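PDB 2PYJ: DNA polymerase from Bacillus phage phi29, which replicates the viral genome from a protein primer, combining highly processive strand-displacement DNA synthesis with proofreading 3'-5' exonuclease activity. Local coordinates for residues H287-F292 with E346-L351; R491-R496 with V541-F546; G549-M554 with D569-I574. The protein carries 2 engineered substitutions. All coordinates share one frame; numbering follows the deposited sequence.

Contact 1: H287-F292 with E346-L351. With EDO (1,2-ethanediol), chain V.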
loop_
_atom_site.group_PDB
_atom_site.type_symbol
_atom_site.label_atom_id
_atom_site.label_comp_id
_atom_site.label_asym_id
_atom_site.label_seq_id
_atom_site.Cartn_x
_atom_site.Cartn_y
_atom_site.Cartn_z
ATOM N N HIS G 287 -18.964 -22.258 1.224
ATOM C CA HIS G 287 -19.497 -21.802 2.507
ATOM C C HIS G 287 -19.716 -23.021 3.398
ATOM O O HIS G 287 -20.465 -23.933 3.045
ATOM C CB HIS G 287 -20.810 -21.025 2.319
ATOM C CG HIS G 287 -21.348 -20.423 3.589
ATOM N ND1 HIS G 287 -22.683 -20.127 3.767
ATOM C CD2 HIS G 287 -20.734 -20.089 4.748
ATOM C CE1 HIS G 287 -22.864 -19.628 4.974
ATOM N NE2 HIS G 287 -21.696 -19.594 5.590
ATOM N N ILE G 288 -19.021 -23.045 4.529
ATOM C CA ILE G 288 -19.184 -24.101 5.536
ATOM C C ILE G 288 -19.428 -23.532 6.925
ATOM O O ILE G 288 -19.083 -22.380 7.212
ATOM C CB ILE G 288 -17.941 -25.046 5.615
ATOM C CG1 ILE G 288 -16.715 -24.305 6.186
ATOM C CG2 ILE G 288 -17.640 -25.668 4.231
ATOM C CD1 ILE G 288 -15.559 -25.212 6.531
ATOM N N ARG G 289 -20.055 -24.351 7.768
ATOM C CA ARG G 289 -20.018 -24.192 9.213
ATOM C C ARG G 289 -19.394 -25.466 9.778
ATOM O O ARG G 289 -19.763 -26.567 9.369
ATOM C CB ARG G 289 -21.416 -23.967 9.783
ATOM C CG ARG G 289 -21.917 -22.520 9.648
ATOM C CD ARG G 289 -23.288 -22.328 10.306
ATOM N NE ARG G 289 -24.375 -22.857 9.478
ATOM C CZ ARG G 289 -25.037 -22.163 8.545
ATOM N NH1 ARG G 289 -24.743 -20.887 8.299
ATOM N NH2 ARG G 289 -26.006 -22.753 7.849
ATOM N N CYS G 290 -18.428 -25.313 10.687
ATOM C CA CYS G 290 -17.745 -26.460 11.284
ATOM C C CYS G 290 -17.154 -26.149 12.652
ATOM O O CYS G 290 -17.187 -25.003 13.128
ATOM C CB CYS G 290 -16.620 -26.959 10.350
ATOM S SG CYS G 290 -15.175 -25.834 10.248
ATOM N N GLU G 291 -16.643 -27.194 13.291
ATOM C CA GLU G 291 -15.747 -27.066 14.441
ATOM C C GLU G 291 -14.424 -27.685 14.033
ATOM O O GLU G 291 -14.388 -28.470 13.091
ATOM C CB GLU G 291 -16.340 -27.753 15.657
ATOM C CG GLU G 291 -17.743 -27.257 15.965
ATOM C CD GLU G 291 -18.303 -27.820 17.228
ATOM O OE1 GLU G 291 -19.270 -28.593 17.140
ATOM O OE2 GLU G 291 -17.785 -27.494 18.307
ATOM N N PHE G 292 -13.337 -27.320 14.704
ATOM C CA PHE G 292 -12.011 -27.822 14.318
ATOM C C PHE G 292 -11.038 -27.914 15.480
ATOM O O PHE G 292 -11.195 -27.237 16.479
ATOM C CB PHE G 292 -11.399 -26.974 13.180
ATOM C CG PHE G 292 -11.311 -25.494 13.500
ATOM C CD1 PHE G 292 -10.238 -24.988 14.240
ATOM C CD2 PHE G 292 -12.303 -24.609 13.054
ATOM C CE1 PHE G 292 -10.159 -23.626 14.536
ATOM C CE2 PHE G 292 -12.228 -23.262 13.347
ATOM C CZ PHE G 292 -11.157 -22.769 14.092
ATOM N N GLU G 346 -20.707 -28.723 7.972
ATOM C CA GLU G 346 -21.917 -28.448 7.245
ATOM C C GLU G 346 -21.522 -27.715 5.972
ATOM O O GLU G 346 -21.092 -26.564 6.030
ATOM C CB GLU G 346 -22.844 -27.582 8.099
ATOM C CG GLU G 346 -24.223 -27.382 7.507
ATOM C CD GLU G 346 -25.019 -26.325 8.228
ATOM O OE1 GLU G 346 -24.628 -25.933 9.351
ATOM O OE2 GLU G 346 -26.045 -25.891 7.674
ATOM N N TYR G 347 -21.630 -28.404 4.833
ATOM C CA TYR G 347 -21.410 -27.790 3.518
ATOM C C TYR G 347 -22.701 -27.149 3.084
ATOM O O TYR G 347 -23.694 -27.833 2.841
ATOM C CB TYR G 347 -20.964 -28.828 2.487
ATOM C CG TYR G 347 -19.624 -29.428 2.799
ATOM C CD1 TYR G 347 -19.525 -30.607 3.538
ATOM C CD2 TYR G 347 -18.453 -28.807 2.389
ATOM C CE1 TYR G 347 -18.293 -31.156 3.842
ATOM C CE2 TYR G 347 -17.215 -29.347 2.687
ATOM C CZ TYR G 347 -17.141 -30.523 3.412
ATOM O OH TYR G 347 -15.912 -31.075 3.706
ATOM N N ILE G 348 -22.683 -25.831 2.979
ATOM C CA ILE G 348 -23.902 -25.055 2.797
ATOM C C ILE G 348 -24.160 -24.768 1.313
ATOM O O ILE G 348 -25.205 -25.127 0.776
ATOM C CB ILE G 348 -23.831 -23.742 3.600
ATOM C CG1 ILE G 348 -23.611 -24.057 5.087
ATOM C CG2 ILE G 348 -25.111 -22.898 3.370
ATOM C CD1 ILE G 348 -23.091 -22.907 5.897
ATOM N N SER G 349 -23.201 -24.116 0.671
ATOM C CA SER G 349 -23.313 -23.735 -0.738
ATOM C C SER G 349 -22.008 -23.140 -1.156
ATOM O O SER G 349 -21.083 -23.038 -0.354
ATOM C CB SER G 349 -24.420 -22.696 -0.952
ATOM O OG SER G 349 -24.013 -21.416 -0.475
ATOM N N GLY G 350 -21.925 -22.731 -2.417
ATOM C CA GLY G 350 -20.757 -22.029 -2.882
ATOM C C GLY G 350 -20.814 -21.585 -4.320
ATOM O O GLY G 350 -21.886 -21.538 -4.933
ATOM N N LEU G 351 -19.634 -21.270 -4.841
ATOM C CA LEU G 351 -19.446 -20.803 -6.210
ATOM C C LEU G 351 -18.284 -21.553 -6.815
ATOM O O LEU G 351 -17.239 -21.690 -6.175
ATOM C CB LEU G 351 -19.124 -19.302 -6.227
ATOM C CG LEU G 351 -20.181 -18.354 -5.674
ATOM C CD1 LEU G 351 -19.592 -16.951 -5.452
ATOM C CD2 LEU G 351 -21.391 -18.306 -6.597
HETATM C C1 EDO V . -15.027 -30.216 -0.492
HETATM O O1 EDO V . -14.424 -30.433 0.791
HETATM C C2 EDO V . -14.891 -28.760 -0.910
HETATM O O2 EDO V . -16.110 -28.022 -0.717
HETATM O O HOH W 1 -24.579 -20.010 1.776
#
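The methyl CD1 of Ile348 packs against two flat groups of the neighbouring strand, the imidazole of His287 and the guanidinium of Arg289, and the side chains are closely packed here. It sits over the middle of the His287 ring, 3.5 Å from the centroid in a CH-pi contact, and the same methyl also lies over the centre of one face of the guanidinium, with Arg289 CZ 3.4 Å from Ile348 CD1. His287 reaches the methyl because its ring swings anti to the backbone N (chi1 -175°). Beneath these side chains, residues 287-292 and 346-351 run antiparallel, neighbours in an antiparallel sheet of the polymerization region, in strands 283-294 and 340-356. Arg289 and Glu346 form a hydrogen-bonded pair, with Glu346 N 2.7 Å from Arg289 O. On the same face as His287, the Arg289 chain bends at chi3 and grips the carboxylate side-on: NE lies 3.1 Å from Glu346 OE1, while NH2 bonds OE2. Both oxygens are approached from above the carboxylate plane, the two flat groups being inclined at 62°. Arg289 has a second acidic partner, Asp325, through NH1; Asp325 also bonds His287 NE2. The opposite face is looser: Ile288 CG2 touches Tyr347 CD2 at 3.7 Å, and beyond it the phenol OH receives a weak bond from an ethanediol, probably a crystallisation additive. Toward Ser349, solvent enters: a water in the imidazole plane links His287 ND1 to Ser349 OG.

Contact 2: R491-R496 with V541-F546. With nucleotides of chain B.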
loop_
_atom_site.group_PDB
_atom_site.type_symbol
_atom_site.label_atom_id
_atom_site.label_comp_id
_atom_site.label_asym_id
_atom_site.label_seq_id
_atom_site.Cartn_x
_atom_site.Cartn_y
_atom_site.Cartn_z
ATOM N N ARG G 491 21.546 -12.406 16.469
ATOM C CA ARG G 491 20.495 -12.569 17.472
ATOM C C ARG G 491 19.225 -11.832 17.042
ATOM O O ARG G 491 19.266 -10.954 16.165
ATOM C CB ARG G 491 20.953 -12.104 18.870
ATOM C CG ARG G 491 21.455 -10.667 18.954
ATOM C CD ARG G 491 21.585 -10.222 20.403
ATOM N NE ARG G 491 21.967 -8.814 20.504
ATOM C CZ ARG G 491 22.017 -8.114 21.636
ATOM N NH1 ARG G 491 21.715 -8.680 22.799
ATOM N NH2 ARG G 491 22.367 -6.838 21.599
ATOM N N ALA G 492 18.106 -12.222 17.646
ATOM C CA ALA G 492 16.797 -11.641 17.333
ATOM C C ALA G 492 15.855 -11.745 18.522
ATOM O O ALA G 492 16.124 -12.474 19.483
ATOM C CB ALA G 492 16.182 -12.322 16.115
ATOM N N LYS G 493 14.755 -10.995 18.451
ATOM C CA LYS G 493 13.692 -11.066 19.445
ATOM C C LYS G 493 12.361 -10.687 18.783
ATOM O O LYS G 493 12.254 -9.645 18.137
ATOM C CB LYS G 493 14.007 -10.156 20.641
ATOM C CG LYS G 493 13.056 -10.319 21.825
ATOM C CD LYS G 493 13.751 -10.106 23.187
ATOM C CE LYS G 493 14.499 -8.770 23.281
ATOM N NZ LYS G 493 13.650 -7.620 22.853
ATOM N N TYR G 494 11.372 -11.561 18.936
ATOM C CA TYR G 494 10.067 -11.416 18.304
ATOM C C TYR G 494 9.033 -11.313 19.398
ATOM O O TYR G 494 8.829 -12.266 20.152
ATOM C CB TYR G 494 9.766 -12.631 17.417
ATOM C CG TYR G 494 10.663 -12.760 16.211
ATOM C CD1 TYR G 494 11.960 -13.270 16.334
ATOM C CD2 TYR G 494 10.222 -12.373 14.938
ATOM C CE1 TYR G 494 12.790 -13.388 15.232
ATOM C CE2 TYR G 494 11.049 -12.490 13.831
ATOM C CZ TYR G 494 12.336 -12.997 13.990
ATOM O OH TYR G 494 13.159 -13.107 12.911
ATOM N N LEU G 495 8.385 -10.143 19.510
ATOM C CA LEU G 495 7.398 -9.919 20.577
ATOM C C LEU G 495 5.993 -10.397 20.186
ATOM O O LEU G 495 5.256 -10.934 21.022
ATOM C CB LEU G 495 7.337 -8.432 20.964
ATOM C CG LEU G 495 8.619 -7.790 21.517
ATOM C CD1 LEU G 495 8.334 -6.334 21.938
ATOM C CD2 LEU G 495 9.186 -8.594 22.684
ATOM N N ARG G 496 5.637 -10.170 18.926
ATOM C CA ARG G 496 4.276 -10.414 18.393
ATOM C C ARG G 496 4.311 -10.184 16.895
ATOM O O ARG G 496 5.372 -9.939 16.334
ATOM C CB ARG G 496 3.257 -9.466 19.054
ATOM C CG ARG G 496 3.525 -8.006 18.747
ATOM C CD ARG G 496 2.597 -7.051 19.482
ATOM N NE ARG G 496 2.869 -5.678 19.048
ATOM C CZ ARG G 496 2.404 -4.578 19.639
ATOM N NH1 ARG G 496 1.607 -4.662 20.704
ATOM N NH2 ARG G 496 2.740 -3.382 19.149
ATOM N N VAL G 541 15.184 2.422 20.122
ATOM C CA VAL G 541 15.006 1.040 20.500
ATOM C C VAL G 541 16.359 0.393 20.683
ATOM O O VAL G 541 17.299 0.682 19.941
ATOM C CB VAL G 541 14.145 0.258 19.452
ATOM C CG1 VAL G 541 14.075 -1.229 19.800
ATOM C CG2 VAL G 541 12.722 0.859 19.366
ATOM N N THR G 542 16.450 -0.452 21.708
ATOM C CA THR G 542 17.591 -1.340 21.920
ATOM C C THR G 542 17.056 -2.734 22.227
ATOM O O THR G 542 15.859 -2.908 22.488
ATOM C CB THR G 542 18.449 -0.902 23.117
ATOM O OG1 THR G 542 17.685 -1.064 24.320
ATOM C CG2 THR G 542 18.918 0.560 22.973
ATOM N N PHE G 543 17.950 -3.719 22.229
ATOM C CA PHE G 543 17.593 -5.098 22.610
ATOM C C PHE G 543 17.025 -5.148 24.025
ATOM O O PHE G 543 16.078 -5.878 24.309
ATOM C CB PHE G 543 18.817 -6.043 22.471
ATOM C CG PHE G 543 18.689 -7.018 21.342
ATOM C CD1 PHE G 543 19.082 -6.671 20.057
ATOM C CD2 PHE G 543 18.138 -8.279 21.559
ATOM C CE1 PHE G 543 18.939 -7.580 18.995
ATOM C CE2 PHE G 543 17.996 -9.189 20.510
ATOM C CZ PHE G 543 18.390 -8.834 19.231
ATOM N N GLU G 544 17.605 -4.336 24.890
ATOM C CA GLU G 544 17.205 -4.237 26.284
ATOM C C GLU G 544 15.801 -3.627 26.466
ATOM O O GLU G 544 14.995 -4.137 27.241
ATOM C CB GLU G 544 18.245 -3.414 27.060
ATOM C CG GLU G 544 19.593 -4.118 27.286
ATOM C CD GLU G 544 20.447 -4.287 26.014
ATOM O OE1 GLU G 544 21.057 -5.369 25.858
ATOM O OE2 GLU G 544 20.521 -3.353 25.188
ATOM N N ASN G 545 15.504 -2.542 25.761
ATOM C CA ASN G 545 14.213 -1.842 25.980
ATOM C C ASN G 545 13.037 -2.319 25.094
ATOM O O ASN G 545 11.876 -1.954 25.334
ATOM C CB ASN G 545 14.395 -0.306 25.924
ATOM C CG ASN G 545 14.724 0.214 24.530
ATOM O OD1 ASN G 545 14.481 -0.453 23.525
ATOM N ND2 ASN G 545 15.291 1.417 24.471
ATOM N N PHE G 546 13.341 -3.132 24.081
ATOM C CA PHE G 546 12.318 -3.624 23.129
ATOM C C PHE G 546 11.442 -4.673 23.819
ATOM O O PHE G 546 11.769 -5.866 23.880
ATOM C CB PHE G 546 12.983 -4.174 21.861
ATOM C CG PHE G 546 12.012 -4.560 20.767
ATOM C CD1 PHE G 546 11.265 -3.595 20.100
ATOM C CD2 PHE G 546 11.867 -5.892 20.386
ATOM C CE1 PHE G 546 10.369 -3.965 19.063
ATOM C CE2 PHE G 546 10.981 -6.251 19.372
ATOM C CZ PHE G 546 10.238 -5.293 18.721
ATOM P P DG B 9 -1.299 -7.042 16.648
ATOM O OP1 DG B 9 -0.303 -7.627 17.560
ATOM O OP2 DG B 9 -2.747 -7.316 16.783
ATOM O "O5'" DG B 9 -1.177 -5.435 16.716
ATOM C "C5'" DG B 9 0.078 -4.801 16.477
ATOM C "C4'" DG B 9 -0.094 -3.296 16.320
ATOM O "O4'" DG B 9 -0.834 -2.967 15.122
ATOM C "C3'" DG B 9 -0.883 -2.589 17.441
ATOM O "O3'" DG B 9 0.021 -2.214 18.449
ATOM C "C2'" DG B 9 -1.455 -1.359 16.736
ATOM C "C1'" DG B 9 -1.194 -1.615 15.253
ATOM N N9 DG B 9 -2.387 -1.341 14.477
ATOM C C8 DG B 9 -3.436 -2.168 14.162
ATOM N N7 DG B 9 -4.368 -1.566 13.451
ATOM C C5 DG B 9 -3.889 -0.273 13.293
ATOM C C6 DG B 9 -4.434 0.851 12.625
ATOM O O6 DG B 9 -5.503 0.930 12.007
ATOM N N1 DG B 9 -3.608 1.974 12.755
ATOM C C2 DG B 9 -2.403 2.007 13.423
ATOM N N2 DG B 9 -1.718 3.161 13.456
ATOM N N3 DG B 9 -1.900 0.969 14.040
ATOM C C4 DG B 9 -2.678 -0.126 13.930
ATOM P P DC B 10 -0.471 -1.711 19.863
ATOM O OP1 DC B 10 0.642 -1.967 20.772
ATOM O OP2 DC B 10 -1.808 -2.234 20.214
ATOM O "O5'" DC B 10 -0.614 -0.131 19.603
ATOM C "C5'" DC B 10 0.544 0.638 19.270
ATOM C "C4'" DC B 10 0.195 2.106 19.301
ATOM O "O4'" DC B 10 -0.681 2.353 18.176
ATOM C "C3'" DC B 10 -0.544 2.570 20.550
ATOM O "O3'" DC B 10 0.029 3.817 20.955
ATOM C "C2'" DC B 10 -2.004 2.686 20.103
ATOM C "C1'" DC B 10 -1.861 3.010 18.621
ATOM N N1 DC B 10 -3.002 2.551 17.766
ATOM C C2 DC B 10 -3.652 3.453 16.891
ATOM O O2 DC B 10 -3.298 4.622 16.824
ATOM N N3 DC B 10 -4.672 2.997 16.137
ATOM C C4 DC B 10 -5.073 1.723 16.203
ATOM N N4 DC B 10 -6.094 1.342 15.446
ATOM C C5 DC B 10 -4.443 0.787 17.087
ATOM C C6 DC B 10 -3.423 1.245 17.826
#
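Side chains, without any shared backbone ladder, join residues 491-496 to 541-546, a mostly buried contact between an inner strand of an antiparallel sheet of the polymerization region and the turn that follows helix 535-538. The turn contains an ST motif, Thr542 OG1 accepting from Asn545 N, and presents Phe543 and Phe546 to the strand. At one end the Arg491 guanidinium lies flat on the Phe543 ring, planes 7° apart and centres 3.7 Å apart, a stacked cation-pi pair. The Arg491 chain is extended from CG to NE, which lays CD over the same ring face as a CH-pi donor, while Asp503 holds NE by a salt bridge. Ala492 CA meets the edge of this ring, 3.7 Å from Phe543 CZ. In the middle, Lys493 folds at chi2, chi3 and chi4 so that its ammonium curls back to the turn. There Lys493 NZ bonds Phe546 O at 2.8 Å on a carbonyl lone pair, and Phe543 O more weakly; it also lies at the edge of the Phe546 ring. Leu495 covers a face of that ring, with CD1 3.8 Å from the Phe546 centroid, offset toward the rim. Tyr500, probably a template-primer binding residue, is close to Phe546. At the end of the strand, Arg496 reaches the DNA: NH1 and NH2 both donate to OP1 of nucleotide DC10 of chain B, at 2.9 Å and 3.0 Å.

Contact 3: G549-M554 with D569-I574. With EDO (1,2-ethanediol), chain C; nucleotides of chain B.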
loop_
_atom_site.group_PDB
_atom_site.type_symbol
_atom_site.label_atom_id
_atom_site.label_comp_id
_atom_site.label_asym_id
_atom_site.label_seq_id
_atom_site.Cartn_x
_atom_site.Cartn_y
_atom_site.Cartn_z
ATOM N N GLY G 549 5.281 -2.487 26.864
ATOM C CA GLY G 549 5.362 -1.378 27.822
ATOM C C GLY G 549 6.286 -0.248 27.371
ATOM O O GLY G 549 6.249 0.835 27.925
ATOM N N PHE G 550 7.105 -0.507 26.359
ATOM C CA PHE G 550 7.934 0.530 25.738
ATOM C C PHE G 550 7.035 1.646 25.183
ATOM O O PHE G 550 6.036 1.356 24.513
ATOM C CB PHE G 550 8.775 -0.103 24.610
ATOM C CG PHE G 550 9.531 0.894 23.749
ATOM C CD1 PHE G 550 10.903 1.076 23.911
ATOM C CD2 PHE G 550 8.868 1.639 22.756
ATOM C CE1 PHE G 550 11.608 1.963 23.095
ATOM C CE2 PHE G 550 9.571 2.552 21.955
ATOM C CZ PHE G 550 10.934 2.699 22.116
ATOM N N SER G 551 7.389 2.913 25.460
ATOM C CA SER G 551 6.589 4.077 24.985
ATOM C C SER G 551 7.457 5.318 24.811
ATOM O O SER G 551 8.311 5.593 25.634
ATOM C CB SER G 551 5.441 4.403 25.944
ATOM O OG SER G 551 4.566 5.393 25.392
ATOM N N ARG G 552 7.233 6.043 23.713
ATOM C CA ARG G 552 7.947 7.289 23.414
ATOM C C ARG G 552 6.957 8.288 22.839
ATOM O O ARG G 552 6.195 7.949 21.944
ATOM C CB ARG G 552 9.081 7.062 22.399
ATOM C CG ARG G 552 10.196 6.150 22.853
ATOM C CD ARG G 552 10.980 6.789 23.959
ATOM N NE ARG G 552 12.187 6.079 24.325
ATOM C CZ ARG G 552 12.225 5.022 25.141
ATOM N NH1 ARG G 552 11.107 4.489 25.620
ATOM N NH2 ARG G 552 13.384 4.471 25.442
ATOM N N LYS G 553 6.969 9.513 23.360
ATOM C CA LYS G 553 6.136 10.607 22.815
ATOM C C LYS G 553 6.897 11.357 21.712
ATOM O O LYS G 553 7.283 12.512 21.865
ATOM C CB LYS G 553 5.698 11.574 23.922
ATOM C CG LYS G 553 4.594 12.535 23.510
ATOM C CD LYS G 553 4.039 13.196 24.732
ATOM C CE LYS G 553 3.144 14.347 24.417
ATOM N NZ LYS G 553 2.796 15.017 25.707
ATOM N N MET G 554 7.114 10.668 20.609
ATOM C CA MET G 554 7.980 11.155 19.543
ATOM C C MET G 554 7.452 10.743 18.174
ATOM O O MET G 554 8.190 10.739 17.215
ATOM C CB MET G 554 9.397 10.610 19.730
ATOM C CG MET G 554 10.050 10.984 21.053
ATOM S SD MET G 554 11.579 10.098 21.327
ATOM C CE MET G 554 12.009 10.567 23.010
ATOM N N ASP G 569 3.642 15.935 18.268
ATOM C CA ASP G 569 4.134 14.627 18.759
ATOM C C ASP G 569 3.103 13.881 19.596
ATOM O O ASP G 569 2.533 14.411 20.543
ATOM C CB ASP G 569 5.468 14.761 19.511
ATOM C CG ASP G 569 6.668 14.863 18.564
ATOM O OD1 ASP G 569 6.655 14.213 17.491
ATOM O OD2 ASP G 569 7.620 15.588 18.895
ATOM N N ASP G 570 2.879 12.643 19.193
ATOM C CA ASP G 570 1.942 11.703 19.805
ATOM C C ASP G 570 2.801 10.587 20.426
ATOM O O ASP G 570 3.994 10.547 20.197
ATOM C CB ASP G 570 1.060 11.136 18.671
ATOM C CG ASP G 570 -0.163 10.384 19.160
ATOM O OD1 ASP G 570 -0.513 10.464 20.347
ATOM O OD2 ASP G 570 -0.787 9.694 18.319
ATOM N N THR G 571 2.192 9.686 21.196
ATOM C CA THR G 571 2.896 8.506 21.690
ATOM C C THR G 571 2.740 7.299 20.755
ATOM O O THR G 571 1.783 7.212 19.987
ATOM C CB THR G 571 2.411 8.078 23.109
ATOM O OG1 THR G 571 0.986 7.898 23.100
ATOM C CG2 THR G 571 2.811 9.108 24.165
ATOM N N PHE G 572 3.724 6.401 20.818
ATOM C CA PHE G 572 3.591 5.009 20.370
ATOM C C PHE G 572 4.052 4.125 21.543
ATOM O O PHE G 572 5.181 4.245 22.023
ATOM C CB PHE G 572 4.451 4.690 19.156
ATOM C CG PHE G 572 4.371 3.228 18.717
ATOM C CD1 PHE G 572 3.440 2.827 17.768
ATOM C CD2 PHE G 572 5.221 2.262 19.268
ATOM C CE1 PHE G 572 3.357 1.491 17.354
ATOM C CE2 PHE G 572 5.140 0.929 18.864
ATOM C CZ PHE G 572 4.202 0.545 17.910
ATOM N N THR G 573 3.166 3.245 21.964
ATOM C CA THR G 573 3.379 2.366 23.082
ATOM C C THR G 573 3.165 0.942 22.600
ATOM O O THR G 573 2.142 0.638 21.983
ATOM C CB THR G 573 2.346 2.673 24.192
ATOM O OG1 THR G 573 2.415 4.062 24.547
ATOM C CG2 THR G 573 2.578 1.808 25.439
ATOM N N ILE G 574 4.122 0.066 22.887
ATOM C CA ILE G 574 3.920 -1.369 22.649
ATOM C C ILE G 574 2.987 -1.887 23.732
ATOM O O ILE G 574 3.407 -2.179 24.857
ATOM C CB ILE G 574 5.229 -2.175 22.637
ATOM C CG1 ILE G 574 6.201 -1.580 21.597
ATOM C CG2 ILE G 574 4.916 -3.668 22.311
ATOM C CD1 ILE G 574 7.583 -2.244 21.530
HETATM C C1 EDO C . 8.260 3.469 28.311
HETATM O O1 EDO C . 9.388 3.122 27.493
HETATM C C2 EDO C . 8.729 4.447 29.331
HETATM O O2 EDO C . 10.161 4.360 29.372
ATOM P P DA B 11 -0.387 4.511 22.291
ATOM O OP1 DA B 11 0.756 5.248 22.802
ATOM O OP2 DA B 11 -1.059 3.533 23.176
ATOM O "O5'" DA B 11 -1.530 5.540 21.778
ATOM C "C5'" DA B 11 -1.240 6.617 20.895
ATOM C "C4'" DA B 11 -2.442 7.542 20.771
ATOM O "O4'" DA B 11 -3.316 6.962 19.771
ATOM C "C3'" DA B 11 -3.289 7.732 22.046
ATOM O "O3'" DA B 11 -3.741 9.071 22.180
ATOM C "C2'" DA B 11 -4.459 6.788 21.822
ATOM C "C1'" DA B 11 -4.616 6.907 20.304
ATOM N N9 DA B 11 -5.370 5.822 19.681
ATOM C C8 DA B 11 -5.335 4.485 19.964
ATOM N N7 DA B 11 -6.159 3.771 19.240
ATOM C C5 DA B 11 -6.767 4.705 18.405
ATOM C C6 DA B 11 -7.745 4.595 17.391
ATOM N N6 DA B 11 -8.311 3.431 17.007
ATOM N N1 DA B 11 -8.125 5.736 16.778
ATOM C C2 DA B 11 -7.577 6.901 17.141
ATOM N N3 DA B 11 -6.652 7.125 18.076
ATOM C C4 DA B 11 -6.289 5.974 18.670
ATOM P P DC B 10 -0.471 -1.711 19.863
ATOM O OP1 DC B 10 0.642 -1.967 20.772
ATOM O OP2 DC B 10 -1.808 -2.234 20.214
ATOM O "O5'" DC B 10 -0.614 -0.131 19.603
ATOM C "C5'" DC B 10 0.544 0.638 19.270
ATOM C "C4'" DC B 10 0.195 2.106 19.301
ATOM O "O4'" DC B 10 -0.681 2.353 18.176
ATOM C "C3'" DC B 10 -0.544 2.570 20.550
ATOM O "O3'" DC B 10 0.029 3.817 20.955
ATOM C "C2'" DC B 10 -2.004 2.686 20.103
ATOM C "C1'" DC B 10 -1.861 3.010 18.621
ATOM N N1 DC B 10 -3.002 2.551 17.766
ATOM C C2 DC B 10 -3.652 3.453 16.891
ATOM O O2 DC B 10 -3.298 4.622 16.824
ATOM N N3 DC B 10 -4.672 2.997 16.137
ATOM C C4 DC B 10 -5.073 1.723 16.203
ATOM N N4 DC B 10 -6.094 1.342 15.446
ATOM C C5 DC B 10 -4.443 0.787 17.087
ATOM C C6 DC B 10 -3.423 1.245 17.826
#
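Backbone hydrogen bonds pair residues 549-554 with 569-574 as the open end of the beta hairpin made by strands 551-561 and 564-573. Gly549 N donates to Ile574 O at 2.8 Å, and Ile574 N returns a bond to Phe550 O. Further along, Arg552 and Phe572 form a hydrogen-bonded antiparallel pair, after which the chain turns a corner at Lys553, the centre of an inverse gamma turn. Apolar contact is modest: Phe550 CB meets Ile574 CD1 at 3.9 Å, and Lys553 CB lies 3.8 Å from Thr571 CG2. On the same face of the hairpin as Arg552, Phe572 CE1 touches C5' of nucleotide DC10 of chain B at 3.5 Å. Arg552 bends at chi2 (-68°), bringing its guanidinium back over the rim of the Phe550 ring; NH1 bonds Ser551 O from above the carbonyl plane, and NE forms a salt bridge with Glu540. An ethanediol, probably from the crystallisation liquor, accepts from Ser551 N. Hydroxyl groups make the link to DNA, in keeping with the role of residues 563-575 in DNA binding. Ser551 OG donates to Thr573 OG1 at 2.7 Å, which probably helps orient that hydroxyl, itself a donor to a backbone phosphate. There a single oxygen is gripped twice: OP1 of nucleotide DA11 of chain B accepts from Thr573 OG1 and from Thr571 OG1, each at 2.7 Å.

Overall arrangement
From the N terminus, the exonuclease region passes before any of these contacts forms. Contact 1 comes first, bringing strand 340-356 back to strand 283-294 and closing a loop of 53 residues. Contact 2 then spans 44 residues, returning the turn after helix 535-538 to strand 491-496, and contact 3 closes the C-terminal hairpin across 14. All three follow in series; none nests or crosses. Contact 1 stands apart, its centre about 41 Å from that of contact 2 and 43 Å from that of contact 3. Contacts 2 and 3, centres about 16 Å apart, touch directly: Val541 and Asn545 pack on Phe550, and Arg496 meets Ile574, joining sheet, turn and hairpin beside the DNA strand of chain B.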